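Local coordinates for protein putative transcriptional regulator, IclR family (PDB 3OBF) that probably regulates transcription as a DNA-binding protein of the IclR family, represented here by its C-terminal domain, which is related to GAF domains, at residues 27-32 / 62-67; 44-49 / 142-147; 75-80 / 97-102; 110-115 / 122-127. One frame throughout, in Å; residues are numbered along the deposited sequence.

In the fold
All four contacts lie in one C-terminal IclR domain, built on an antiparallel six-stranded sheet with helices packed against it. Contact 1 sets helix 62-69 against strand 24-29. Contact 3 follows along the chain and joins helices 73-82 and 92-108, its centre about 13 Å from that of contact 1. Contact 4 is the edge hairpin of strands 111-114 and 121-129, its centre about 12 Å from that of contact 1. Contact 2 ties the loop after strand 34-40 to the end of strand 135-144. Its segments alternate with those of contact 1 in sequence, so the two interlock distant parts of the chain around one sheet. Gln65 and Arg101 both hydrogen-bond to Val112 O, linking contacts 1, 3 and 4.

Contact 1. Residues 27-32 / 62-67; sequences MVWNGN and SSVQVF
Strand 27-29 runs obliquely past helix 62-67, their axes 9.2 Å apart and at 46°. Trp29 and Phe67 carry the contact. Trp29 CG is anti to the backbone N (chi1 -174°), and Phe67 CG is anti to its own carbonyl carbon. The two side chains slide past each other in opposite directions, so each methylene lies on the other ring. Trp29 CB sits over the Phe67 face, 3.5 Å from the ring centroid. Phe67 CB sits over the six-membered ring of Trp29, 3.7 Å from its centroid. Both are CH-pi contacts. The planes are 20° apart, but the rings barely overlap. Backbone N atoms of Gly31 and Asn32 lie over the other indole face. Met27 O meets the edge of the Phe67 ring in plane, 3.4 Å from CZ. Met27 is selenomethionine, bent at chi2 and chi3. Its CG comes within 3.2 Å of Ser63 OG, which is hydrogen-bonded to Ser34. Trp29 NE1 is hydrogen-bonded to Glu71, and this bond would help fix the indole rotation. No hydrogen bond joins the two segments. The contact is therefore held by apolar and CH-pi packing between sheet and helix, while Trp29 NE1 and Ser63 OG find partners outside it.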
loop_
_atom_site.group_PDB
_atom_site.type_symbol
_atom_site.label_atom_id
_atom_site.label_comp_id
_atom_site.label_asym_id
_atom_site.label_seq_id
_atom_site.Cartn_x
_atom_site.Cartn_y
_atom_site.Cartn_z
HETATM N N MSE A 27 3.975 -5.757 -0.010
HETATM C CA MSE A 27 5.010 -4.770 0.229
HETATM C C MSE A 27 5.565 -4.904 1.658
HETATM O O MSE A 27 4.832 -5.257 2.604
HETATM C CB MSE A 27 4.463 -3.356 0.032
HETATM C CG MSE A 27 3.547 -3.199 -1.143
HETATM SE SE MSE A 27 4.444 -3.625 -2.855
HETATM C CE MSE A 27 5.569 -2.062 -3.000
ATOM N N VAL A 28 6.862 -4.622 1.795
ATOM C CA VAL A 28 7.485 -4.441 3.105
ATOM C C VAL A 28 8.159 -3.064 3.213
ATOM O O VAL A 28 8.490 -2.437 2.208
ATOM C CB VAL A 28 8.480 -5.560 3.480
ATOM C CG1 VAL A 28 7.763 -6.929 3.533
ATOM C CG2 VAL A 28 9.697 -5.550 2.516
ATOM N N TRP A 29 8.349 -2.626 4.458
ATOM C CA TRP A 29 8.853 -1.302 4.774
ATOM C C TRP A 29 10.252 -1.463 5.309
ATOM O O TRP A 29 10.469 -2.286 6.209
ATOM C CB TRP A 29 7.967 -0.724 5.872
ATOM C CG TRP A 29 8.232 0.711 6.252
ATOM C CD1 TRP A 29 8.530 1.186 7.508
ATOM C CD2 TRP A 29 8.184 1.853 5.391
ATOM N NE1 TRP A 29 8.685 2.555 7.472
ATOM C CE2 TRP A 29 8.484 2.988 6.183
ATOM C CE3 TRP A 29 7.928 2.030 4.028
ATOM C CZ2 TRP A 29 8.516 4.273 5.659
ATOM C CZ3 TRP A 29 7.956 3.318 3.510
ATOM C CH2 TRP A 29 8.240 4.421 4.322
ATOM N N ASN A 30 11.202 -0.723 4.767
ATOM C CA ASN A 30 12.542 -0.654 5.382
ATOM C C ASN A 30 12.833 0.640 6.152
ATOM O O ASN A 30 13.978 0.894 6.559
ATOM C CB ASN A 30 13.658 -0.920 4.356
ATOM C CG ASN A 30 13.702 0.106 3.264
ATOM O OD1 ASN A 30 13.141 1.181 3.390
ATOM N ND2 ASN A 30 14.399 -0.211 2.181
ATOM N N GLY A 31 11.819 1.476 6.326
ATOM C CA GLY A 31 11.965 2.717 7.099
ATOM C C GLY A 31 12.006 3.975 6.265
ATOM O O GLY A 31 11.674 5.047 6.738
ATOM N N ASN A 32 12.427 3.867 5.014
ATOM C CA ASN A 32 12.301 5.020 4.136
ATOM C C ASN A 32 11.791 4.663 2.727
ATOM O O ASN A 32 11.783 5.521 1.822
ATOM C CB ASN A 32 13.601 5.868 4.149
ATOM C CG ASN A 32 14.820 5.079 3.717
ATOM O OD1 ASN A 32 14.698 3.964 3.205
ATOM N ND2 ASN A 32 15.993 5.636 3.928
ATOM N N SER A 62 0.359 4.635 -2.381
ATOM C CA SER A 62 -0.560 3.985 -1.443
ATOM C C SER A 62 0.165 3.187 -0.380
ATOM O O SER A 62 -0.109 3.303 0.814
ATOM C CB SER A 62 -1.499 3.050 -2.200
ATOM O OG SER A 62 -2.475 3.806 -2.873
ATOM N N SER A 63 1.071 2.350 -0.863
ATOM C CA SER A 63 1.928 1.510 -0.056
ATOM C C SER A 63 2.693 2.315 1.007
ATOM O O SER A 63 2.833 1.899 2.172
ATOM C CB SER A 63 2.912 0.858 -1.025
ATOM O OG SER A 63 3.719 -0.089 -0.402
ATOM N N VAL A 64 3.183 3.472 0.588
ATOM C CA VAL A 64 4.004 4.333 1.418
ATOM C C VAL A 64 3.099 4.968 2.489
ATOM O O VAL A 64 3.487 5.027 3.664
ATOM C CB VAL A 64 4.742 5.388 0.570
ATOM C CG1 VAL A 64 5.425 6.453 1.466
ATOM C CG2 VAL A 64 5.788 4.691 -0.299
ATOM N N GLN A 65 1.883 5.380 2.091
ATOM C CA GLN A 65 0.914 5.957 3.040
ATOM C C GLN A 65 0.626 4.982 4.174
ATOM O O GLN A 65 0.646 5.369 5.362
ATOM C CB GLN A 65 -0.406 6.313 2.357
ATOM C CG GLN A 65 -0.356 7.555 1.437
ATOM C CD GLN A 65 -1.686 7.791 0.713
ATOM O OE1 GLN A 65 -2.726 8.046 1.352
ATOM N NE2 GLN A 65 -1.666 7.699 -0.619
ATOM N N VAL A 66 0.354 3.724 3.806
ATOM C CA VAL A 66 0.027 2.665 4.783
ATOM C C VAL A 66 1.153 2.522 5.826
ATOM O O VAL A 66 0.901 2.551 7.042
ATOM C CB VAL A 66 -0.211 1.346 4.045
ATOM C CG1 VAL A 66 -0.238 0.169 4.985
ATOM C CG2 VAL A 66 -1.483 1.439 3.275
ATOM N N PHE A 67 2.392 2.384 5.358
ATOM C CA PHE A 67 3.495 2.274 6.295
ATOM C C PHE A 67 3.735 3.527 7.145
ATOM O O PHE A 67 4.047 3.431 8.325
ATOM C CB PHE A 67 4.791 1.853 5.586
ATOM C CG PHE A 67 4.742 0.472 5.052
ATOM C CD1 PHE A 67 4.504 -0.611 5.905
ATOM C CD2 PHE A 67 4.919 0.238 3.695
ATOM C CE1 PHE A 67 4.442 -1.918 5.417
ATOM C CE2 PHE A 67 4.868 -1.087 3.194
ATOM C CZ PHE A 67 4.642 -2.163 4.066
#

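Contact 2. Residues 44-49 / 142-147; sequences HQVKHL and PAPKFR
The guanidinium of Arg147 is sandwiched between two groups. The His44 ring covers one face and Pro144 CG lies over the centre of the opposite face. The His44 stack is nearly parallel, with planes 8° apart and centres 3.9 Å apart. Arg147 NH1 stands over the centre of the imidazole, and His44 CE1 approaches Arg147 CZ. At the edge of the Phe146 ring, near its plane, lies Val46 CG2, 4.1 Å from CE2.

His44 grips the arginine twice, by its ring and by its backbone. Arg147 NH1 donates to His44 O at 3.0 Å, with an angle of 151° at the hydrogen. The acceptor lies close to the guanidinium plane, but the donor stands above the carbonyl plane. His44 CG and Arg147 CG both take the crowded position between N and carbonyl carbon. From there the arginine chain extends straight from CG to NE, and the two side chains meet tip to tip. Arg147 NH2 also forms a salt bridge with Glu22, which would partly balance the arginine charge.

Farther along, the packing is apolar. Leu49 CB meets Pro142 CB at 3.9 Å. Leu49 CD1 lies against the Ala143 backbone, 3.6 Å from Ala143 C, and also touches the Pro144 ring at CD.

The 44-49 loop, between strands 34-40 and 55-56, thus lies along the end of strand 135-144 and the 3-10 turn 145-147. On the neighbouring strand 121-129, Leu49 also touches Glu121, while Ala143 pairs through its backbone with Val122.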
loop_
_atom_site.group_PDB
_atom_site.type_symbol
_atom_site.label_atom_id
_atom_site.label_comp_id
_atom_site.label_asym_id
_atom_site.label_seq_id
_atom_site.Cartn_x
_atom_site.Cartn_y
_atom_site.Cartn_z
ATOM N N HIS A 44 -3.907 -8.784 -17.812
ATOM C CA HIS A 44 -3.750 -7.910 -18.957
ATOM C C HIS A 44 -2.978 -6.660 -18.609
ATOM O O HIS A 44 -3.485 -5.547 -18.788
ATOM C CB HIS A 44 -5.091 -7.605 -19.668
ATOM C CG HIS A 44 -6.172 -7.019 -18.798
ATOM N ND1 HIS A 44 -6.147 -7.044 -17.421
ATOM C CD2 HIS A 44 -7.351 -6.446 -19.134
ATOM C CE1 HIS A 44 -7.245 -6.487 -16.945
ATOM N NE2 HIS A 44 -7.991 -6.114 -17.966
ATOM N N GLN A 45 -1.752 -6.829 -18.109
ATOM C CA GLN A 45 -0.920 -5.656 -17.820
ATOM C C GLN A 45 -0.393 -5.033 -19.103
ATOM O O GLN A 45 -0.154 -5.721 -20.105
ATOM C CB GLN A 45 0.221 -5.935 -16.840
ATOM C CG GLN A 45 0.824 -7.307 -16.879
ATOM C CD GLN A 45 2.187 -7.342 -16.213
ATOM O OE1 GLN A 45 2.384 -6.807 -15.120
ATOM N NE2 GLN A 45 3.143 -7.969 -16.879
ATOM N N VAL A 46 -0.270 -3.716 -19.091
ATOM C CA VAL A 46 0.403 -3.049 -20.180
ATOM C C VAL A 46 1.798 -2.742 -19.651
ATOM O O VAL A 46 2.731 -3.504 -19.900
ATOM C CB VAL A 46 -0.399 -1.842 -20.739
ATOM C CG1 VAL A 46 -1.609 -2.358 -21.469
ATOM C CG2 VAL A 46 -0.826 -0.877 -19.628
ATOM N N LYS A 47 1.932 -1.682 -18.869
ATOM C CA LYS A 47 3.165 -1.488 -18.125
ATOM C C LYS A 47 3.165 -2.413 -16.898
ATOM O O LYS A 47 2.123 -2.628 -16.270
ATOM C CB LYS A 47 3.377 -0.002 -17.790
ATOM C CG LYS A 47 3.762 0.853 -19.038
ATOM C CD LYS A 47 5.223 0.590 -19.470
ATOM C CE LYS A 47 5.656 1.423 -20.682
ATOM N NZ LYS A 47 5.357 0.771 -21.990
ATOM N N HIS A 48 4.329 -2.996 -16.615
ATOM C CA HIS A 48 4.499 -3.955 -15.545
ATOM C C HIS A 48 4.569 -3.168 -14.232
ATOM O O HIS A 48 5.563 -2.506 -13.939
ATOM C CB HIS A 48 5.789 -4.757 -15.744
ATOM C CG HIS A 48 5.768 -5.692 -16.922
ATOM N ND1 HIS A 48 5.333 -5.317 -18.180
ATOM C CD2 HIS A 48 6.164 -6.984 -17.034
ATOM C CE1 HIS A 48 5.442 -6.341 -19.009
ATOM N NE2 HIS A 48 5.943 -7.366 -18.338
ATOM N N LEU A 49 3.491 -3.202 -13.467
ATOM C CA LEU A 49 3.428 -2.415 -12.231
ATOM C C LEU A 49 3.856 -3.267 -11.054
ATOM O O LEU A 49 3.701 -4.504 -11.080
ATOM C CB LEU A 49 2.033 -1.816 -12.018
ATOM C CG LEU A 49 1.457 -0.921 -13.142
ATOM C CD1 LEU A 49 -0.017 -0.625 -12.909
ATOM C CD2 LEU A 49 2.261 0.384 -13.315
ATOM N N PRO A 142 -1.847 -2.176 -7.603
ATOM C CA PRO A 142 -1.626 -1.097 -8.580
ATOM C C PRO A 142 -2.392 -1.367 -9.878
ATOM O O PRO A 142 -2.598 -2.517 -10.222
ATOM C CB PRO A 142 -0.131 -1.175 -8.822
ATOM C CG PRO A 142 0.194 -2.761 -8.653
ATOM C CD PRO A 142 -0.909 -3.308 -7.775
ATOM N N ALA A 143 -2.820 -0.333 -10.592
ATOM C CA ALA A 143 -3.563 -0.509 -11.851
ATOM C C ALA A 143 -3.366 0.715 -12.787
ATOM O O ALA A 143 -3.030 1.811 -12.311
ATOM C CB ALA A 143 -5.047 -0.740 -11.563
ATOM N N PRO A 144 -3.541 0.531 -14.113
ATOM C CA PRO A 144 -3.431 1.746 -14.963
ATOM C C PRO A 144 -4.658 2.652 -14.819
ATOM O O PRO A 144 -5.800 2.148 -14.792
ATOM C CB PRO A 144 -3.311 1.199 -16.389
ATOM C CG PRO A 144 -3.608 -0.293 -16.303
ATOM C CD PRO A 144 -3.474 -0.729 -14.883
ATOM N N LYS A 145 -4.414 3.965 -14.691
ATOM C CA LYS A 145 -5.496 4.926 -14.487
ATOM C C LYS A 145 -6.580 4.864 -15.559
ATOM O O LYS A 145 -7.755 4.951 -15.227
ATOM C CB LYS A 145 -4.996 6.367 -14.321
ATOM C CG LYS A 145 -6.077 7.315 -13.753
ATOM C CD LYS A 145 -5.473 8.487 -12.959
ATOM C CE LYS A 145 -6.488 9.592 -12.708
ATOM N NZ LYS A 145 -5.873 10.973 -12.803
ATOM N N PHE A 146 -6.194 4.676 -16.824
ATOM C CA PHE A 146 -7.184 4.700 -17.904
ATOM C C PHE A 146 -8.402 3.778 -17.667
ATOM O O PHE A 146 -9.517 4.120 -18.054
ATOM C CB PHE A 146 -6.552 4.467 -19.295
ATOM C CG PHE A 146 -6.066 3.061 -19.525
ATOM C CD1 PHE A 146 -6.958 2.046 -19.902
ATOM C CD2 PHE A 146 -4.713 2.744 -19.383
ATOM C CE1 PHE A 146 -6.515 0.735 -20.109
ATOM C CE2 PHE A 146 -4.268 1.440 -19.600
ATOM C CZ PHE A 146 -5.169 0.435 -19.960
ATOM N N ARG A 147 -8.204 2.634 -17.007
ATOM C CA ARG A 147 -9.304 1.679 -16.895
ATOM C C ARG A 147 -9.959 1.673 -15.533
ATOM O O ARG A 147 -10.876 0.897 -15.282
ATOM C CB ARG A 147 -8.893 0.262 -17.348
ATOM C CG ARG A 147 -7.642 -0.337 -16.707
ATOM C CD ARG A 147 -7.550 -1.833 -17.054
ATOM N NE ARG A 147 -6.544 -2.550 -16.256
ATOM C CZ ARG A 147 -5.511 -3.214 -16.772
ATOM N NH1 ARG A 147 -5.347 -3.263 -18.099
ATOM N NH2 ARG A 147 -4.640 -3.833 -15.966
#

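Contact 3. Residues 75-80 / 97-102; sequences RVRQLL and AYLLRL
Apolar packing makes up nearly all of this contact between helices 75-80 and 97-102. Their short axes cross at 128° and come no closer than 11.4 Å, so side chains bridge the gap. Val76 is at the middle of it. Its CG1 is anti to the backbone N (chi1 174°) and meets three residues. Leu99 CD2 is nearest, 3.8 Å from Val76 CG1, and these two side chains slide past each other in opposite directions. Leu102 CD1 also reaches Val76 CG1, at 4.3 Å. One turn on, the Leu80 side chain crosses that of Tyr98 obliquely, with Leu80 CD1 4.0 Å from Tyr98 CD2.

Val76 CG1 lies at the Tyr98 edge, near the ring plane and 4.2 Å from CE2. Tyr98 OH is hydrogen-bonded to Ala59 O, which would help fix how the ring is turned.

The charged group involved is Arg77. Its chain is extended from CG to NE and crosses Leu99 at about a right angle, bringing NH2 to 3.9 Å from Leu99 CD1. Here a Leu99 methyl packs against the guanidinium. The charge itself is met by salt bridges to Glu73 and Asp74 of its own helix. No hydrogen bond links the two segments.

The contact joins helix 73-82 to helix 92-108. Helix 62-69 packs against both helices: Tyr98 and Leu102 both touch Gln65, and Leu79 and Tyr98 both touch Leu68.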
loop_
_atom_site.group_PDB
_atom_site.type_symbol
_atom_site.label_atom_id
_atom_site.label_comp_id
_atom_site.label_asym_id
_atom_site.label_seq_id
_atom_site.Cartn_x
_atom_site.Cartn_y
_atom_site.Cartn_z
ATOM N N ARG A 75 8.384 11.332 13.181
ATOM C CA ARG A 75 9.149 10.570 12.214
ATOM C C ARG A 75 8.630 10.829 10.784
ATOM O O ARG A 75 9.409 10.944 9.830
ATOM C CB ARG A 75 9.110 9.070 12.562
ATOM C CG ARG A 75 9.833 8.107 11.547
ATOM C CD ARG A 75 11.331 8.434 11.308
ATOM N NE ARG A 75 11.951 7.365 10.514
ATOM C CZ ARG A 75 13.098 7.470 9.840
ATOM N NH1 ARG A 75 13.763 8.613 9.851
ATOM N NH2 ARG A 75 13.572 6.432 9.126
ATOM N N VAL A 76 7.316 10.906 10.630
ATOM C CA VAL A 76 6.758 11.227 9.325
ATOM C C VAL A 76 7.235 12.632 8.913
ATOM O O VAL A 76 7.736 12.823 7.784
ATOM C CB VAL A 76 5.225 11.040 9.293
ATOM C CG1 VAL A 76 4.633 11.521 7.975
ATOM C CG2 VAL A 76 4.842 9.563 9.543
ATOM N N ARG A 77 7.165 13.580 9.841
ATOM C CA ARG A 77 7.649 14.946 9.584
ATOM C C ARG A 77 9.119 14.976 9.141
ATOM O O ARG A 77 9.486 15.636 8.160
ATOM C CB ARG A 77 7.478 15.842 10.823
ATOM C CG ARG A 77 6.036 16.223 11.119
ATOM C CD ARG A 77 5.884 17.212 12.353
ATOM N NE ARG A 77 4.473 17.225 12.765
ATOM C CZ ARG A 77 4.001 16.741 13.927
ATOM N NH1 ARG A 77 4.829 16.245 14.859
ATOM N NH2 ARG A 77 2.689 16.777 14.179
ATOM N N GLN A 78 9.954 14.255 9.868
ATOM C CA GLN A 78 11.359 14.189 9.557
ATOM C C GLN A 78 11.636 13.587 8.181
ATOM O O GLN A 78 12.452 14.115 7.438
ATOM C CB GLN A 78 12.082 13.430 10.663
ATOM C CG GLN A 78 11.975 14.179 12.000
ATOM C CD GLN A 78 12.282 13.324 13.217
ATOM O OE1 GLN A 78 12.335 12.087 13.142
ATOM N NE2 GLN A 78 12.476 13.988 14.367
ATOM N N LEU A 79 10.961 12.491 7.848
ATOM C CA LEU A 79 11.070 11.868 6.529
ATOM C C LEU A 79 10.627 12.799 5.396
ATOM O O LEU A 79 11.226 12.820 4.321
ATOM C CB LEU A 79 10.256 10.558 6.480
ATOM C CG LEU A 79 10.899 9.358 7.185
ATOM C CD1 LEU A 79 9.890 8.238 7.348
ATOM C CD2 LEU A 79 12.129 8.861 6.397
ATOM N N LEU A 80 9.592 13.586 5.610
ATOM C CA LEU A 80 9.186 14.497 4.535
ATOM C C LEU A 80 10.155 15.682 4.380
ATOM O O LEU A 80 10.598 15.962 3.272
ATOM C CB LEU A 80 7.745 14.961 4.725
ATOM C CG LEU A 80 6.671 13.862 4.640
ATOM C CD1 LEU A 80 5.345 14.348 5.205
ATOM C CD2 LEU A 80 6.492 13.413 3.202
ATOM N N ALA A 97 -2.131 18.080 6.417
ATOM C CA ALA A 97 -3.121 17.419 5.561
ATOM C C ALA A 97 -2.702 15.970 5.299
ATOM O O ALA A 97 -3.543 15.052 5.325
ATOM C CB ALA A 97 -3.292 18.162 4.252
ATOM N N TYR A 98 -1.400 15.765 5.053
ATOM C CA TYR A 98 -0.888 14.434 4.734
ATOM C C TYR A 98 -1.055 13.496 5.920
ATOM O O TYR A 98 -1.438 12.350 5.757
ATOM C CB TYR A 98 0.574 14.479 4.279
ATOM C CG TYR A 98 1.100 13.106 3.920
ATOM C CD1 TYR A 98 0.831 12.529 2.669
ATOM C CD2 TYR A 98 1.849 12.372 4.831
ATOM C CE1 TYR A 98 1.310 11.267 2.345
ATOM C CE2 TYR A 98 2.329 11.105 4.515
ATOM C CZ TYR A 98 2.051 10.563 3.281
ATOM O OH TYR A 98 2.545 9.329 2.985
ATOM N N LEU A 99 -0.791 14.018 7.115
ATOM C CA LEU A 99 -0.968 13.271 8.360
ATOM C C LEU A 99 -2.426 12.867 8.589
ATOM O O LEU A 99 -2.678 11.762 9.073
ATOM C CB LEU A 99 -0.448 14.074 9.571
ATOM C CG LEU A 99 1.083 14.112 9.729
ATOM C CD1 LEU A 99 1.586 15.124 10.814
ATOM C CD2 LEU A 99 1.654 12.741 10.007
ATOM N N LEU A 100 -3.361 13.765 8.262
ATOM C CA LEU A 100 -4.796 13.469 8.357
ATOM C C LEU A 100 -5.164 12.423 7.326
ATOM O O LEU A 100 -5.927 11.498 7.616
ATOM C CB LEU A 100 -5.643 14.735 8.153
ATOM C CG LEU A 100 -7.182 14.665 8.067
ATOM C CD1 LEU A 100 -7.831 13.821 9.188
ATOM C CD2 LEU A 100 -7.805 16.055 8.070
ATOM N N ARG A 101 -4.585 12.551 6.134
ATOM C CA ARG A 101 -4.803 11.584 5.065
ATOM C C ARG A 101 -4.372 10.167 5.507
ATOM O O ARG A 101 -5.000 9.172 5.153
ATOM C CB ARG A 101 -4.079 12.048 3.808
ATOM C CG ARG A 101 -4.575 11.443 2.538
ATOM C CD ARG A 101 -3.478 11.505 1.472
ATOM N NE ARG A 101 -3.820 10.664 0.320
ATOM C CZ ARG A 101 -4.188 11.113 -0.880
ATOM N NH1 ARG A 101 -4.262 12.417 -1.121
ATOM N NH2 ARG A 101 -4.469 10.245 -1.838
ATOM N N LEU A 102 -3.321 10.097 6.314
ATOM C CA LEU A 102 -2.868 8.848 6.906
ATOM C C LEU A 102 -3.927 8.263 7.856
ATOM O O LEU A 102 -4.345 7.108 7.701
ATOM C CB LEU A 102 -1.505 9.032 7.609
ATOM C CG LEU A 102 -0.310 9.449 6.739
ATOM C CD1 LEU A 102 0.954 9.316 7.531
ATOM C CD2 LEU A 102 -0.225 8.638 5.405
#

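Contact 4. Residues 110-115 / 122-127; sequences WAVNFG and VGVASP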
loop_
_atom_site.group_PDB
_atom_site.type_symbol
_atom_site.label_atom_id
_atom_site.label_comp_id
_atom_site.label_asym_id
_atom_site.label_seq_id
_atom_site.Cartn_x
_atom_site.Cartn_y
_atom_site.Cartn_z
ATOM N N TRP A 110 -8.031 1.260 3.764
ATOM C CA TRP A 110 -7.079 1.293 2.658
ATOM C C TRP A 110 -6.673 2.731 2.302
ATOM O O TRP A 110 -7.445 3.646 2.480
ATOM C CB TRP A 110 -7.619 0.572 1.417
ATOM C CG TRP A 110 -8.826 1.248 0.754
ATOM C CD1 TRP A 110 -8.807 2.196 -0.251
ATOM C CD2 TRP A 110 -10.214 0.988 1.033
ATOM N NE1 TRP A 110 -10.103 2.534 -0.610
ATOM C CE2 TRP A 110 -10.980 1.816 0.165
ATOM C CE3 TRP A 110 -10.880 0.142 1.929
ATOM C CZ2 TRP A 110 -12.376 1.829 0.180
ATOM C CZ3 TRP A 110 -12.277 0.148 1.944
ATOM C CH2 TRP A 110 -13.009 0.995 1.076
ATOM N N ALA A 111 -5.438 2.914 1.841
ATOM C CA ALA A 111 -4.987 4.185 1.295
ATOM C C ALA A 111 -5.177 4.167 -0.203
ATOM O O ALA A 111 -5.262 3.091 -0.840
ATOM C CB ALA A 111 -3.525 4.444 1.653
ATOM N N VAL A 112 -5.252 5.369 -0.753
ATOM C CA VAL A 112 -5.580 5.604 -2.127
ATOM C C VAL A 112 -4.528 6.507 -2.796
ATOM O O VAL A 112 -4.104 7.508 -2.229
ATOM C CB VAL A 112 -6.955 6.297 -2.208
ATOM C CG1 VAL A 112 -7.114 6.988 -3.522
ATOM C CG2 VAL A 112 -8.088 5.279 -2.007
ATOM N N ASN A 113 -4.089 6.112 -3.982
ATOM C CA ASN A 113 -3.293 6.966 -4.853
ATOM C C ASN A 113 -4.021 7.028 -6.187
ATOM O O ASN A 113 -4.044 6.069 -6.933
ATOM C CB ASN A 113 -1.880 6.379 -5.007
ATOM C CG ASN A 113 -1.049 7.081 -6.081
ATOM O OD1 ASN A 113 -1.314 8.227 -6.492
ATOM N ND2 ASN A 113 -0.025 6.393 -6.536
ATOM N N PHE A 114 -4.662 8.143 -6.475
ATOM C CA PHE A 114 -5.516 8.214 -7.660
ATOM C C PHE A 114 -4.816 9.053 -8.729
ATOM O O PHE A 114 -5.146 10.191 -8.872
ATOM C CB PHE A 114 -6.886 8.828 -7.295
ATOM C CG PHE A 114 -7.946 8.703 -8.391
ATOM C CD1 PHE A 114 -8.342 7.448 -8.864
ATOM C CD2 PHE A 114 -8.548 9.830 -8.925
ATOM C CE1 PHE A 114 -9.313 7.318 -9.860
ATOM C CE2 PHE A 114 -9.521 9.721 -9.922
ATOM C CZ PHE A 114 -9.911 8.463 -10.400
ATOM N N GLY A 115 -3.829 8.501 -9.429
ATOM C CA GLY A 115 -3.014 9.267 -10.395
ATOM C C GLY A 115 -2.196 10.389 -9.776
ATOM O O GLY A 115 -1.867 11.388 -10.447
ATOM N N VAL A 122 -2.779 4.192 -10.761
ATOM C CA VAL A 122 -3.637 4.279 -9.599
ATOM C C VAL A 122 -3.142 3.213 -8.601
ATOM O O VAL A 122 -2.432 2.295 -8.998
ATOM C CB VAL A 122 -5.059 4.020 -10.077
ATOM C CG1 VAL A 122 -5.864 3.171 -9.135
ATOM C CG2 VAL A 122 -5.744 5.311 -10.444
ATOM N N GLY A 123 -3.501 3.336 -7.322
ATOM C CA GLY A 123 -3.185 2.319 -6.339
ATOM C C GLY A 123 -4.022 2.371 -5.082
ATOM O O GLY A 123 -4.423 3.452 -4.617
ATOM N N VAL A 124 -4.303 1.202 -4.528
ATOM C CA VAL A 124 -4.809 1.122 -3.178
ATOM C C VAL A 124 -3.938 0.143 -2.398
ATOM O O VAL A 124 -3.444 -0.810 -2.961
ATOM C CB VAL A 124 -6.293 0.642 -3.122
ATOM C CG1 VAL A 124 -7.263 1.694 -3.746
ATOM C CG2 VAL A 124 -6.445 -0.747 -3.786
ATOM N N ALA A 125 -3.771 0.368 -1.102
ATOM C CA ALA A 125 -2.975 -0.518 -0.260
ATOM C C ALA A 125 -3.581 -0.611 1.152
ATOM O O ALA A 125 -4.167 0.367 1.644
ATOM C CB ALA A 125 -1.538 -0.026 -0.199
ATOM N N SER A 126 -3.362 -1.739 1.800
ATOM C CA SER A 126 -3.902 -2.025 3.139
ATOM C C SER A 126 -2.852 -2.687 4.040
ATOM O O SER A 126 -1.993 -3.397 3.541
ATOM C CB SER A 126 -5.117 -2.952 3.038
ATOM O OG SER A 126 -6.144 -2.306 2.291
ATOM N N PRO A 127 -2.921 -2.453 5.369
ATOM C CA PRO A 127 -1.869 -2.954 6.262
ATOM C C PRO A 127 -2.111 -4.410 6.678
ATOM O O PRO A 127 -3.245 -4.858 6.708
ATOM C CB PRO A 127 -1.930 -1.994 7.467
ATOM C CG PRO A 127 -3.422 -1.522 7.476
ATOM C CD PRO A 127 -3.849 -1.509 6.039
#
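Trp110 leads into the strand with CG in the crowded position between N and carbonyl carbon (chi1 67°). Its CB lies 3.3 Å from Ser126 OG, which is hydrogen-bonded to Gly109 O. Trp110 CD1 packs beside Val124 CG1, 3.9 Å away. Ala111 pairs with Ala125 by two hydrogen bonds. Ala111 N donates to Ala125 O at 2.9 Å, nearly along the C=O axis. The return bond, from Ala125 N to Ala111 O, is 3.1 Å and arrives above the carbonyl plane. Val112 faces Val124 in a non-hydrogen-bonded pair, with Val112 CG2 4.1 Å from Val124 CG1. These strands form an antiparallel beta hairpin, and strand 111-114 is an outermost strand of the six-stranded sheet within this chain. Asn113 and Gly123 make the next hydrogen-bonded pair: Asn113 N to Gly123 O and Gly123 N to Asn113 O, each 2.8 Å and in the carbonyl plane. Asn113 OD1 is hydrogen-bonded to Glu116 N, and Asn113 ND2 to Thr117 OG1. Phe114 and Val122 form a non-hydrogen-bonded pair and point the same way, with Phe114 CD1 3.7 Å from Val122 CG2. Lys145 makes a cation-pi contact with the Phe114 ring, and Leu153 of helix 150-170 touches both side chains.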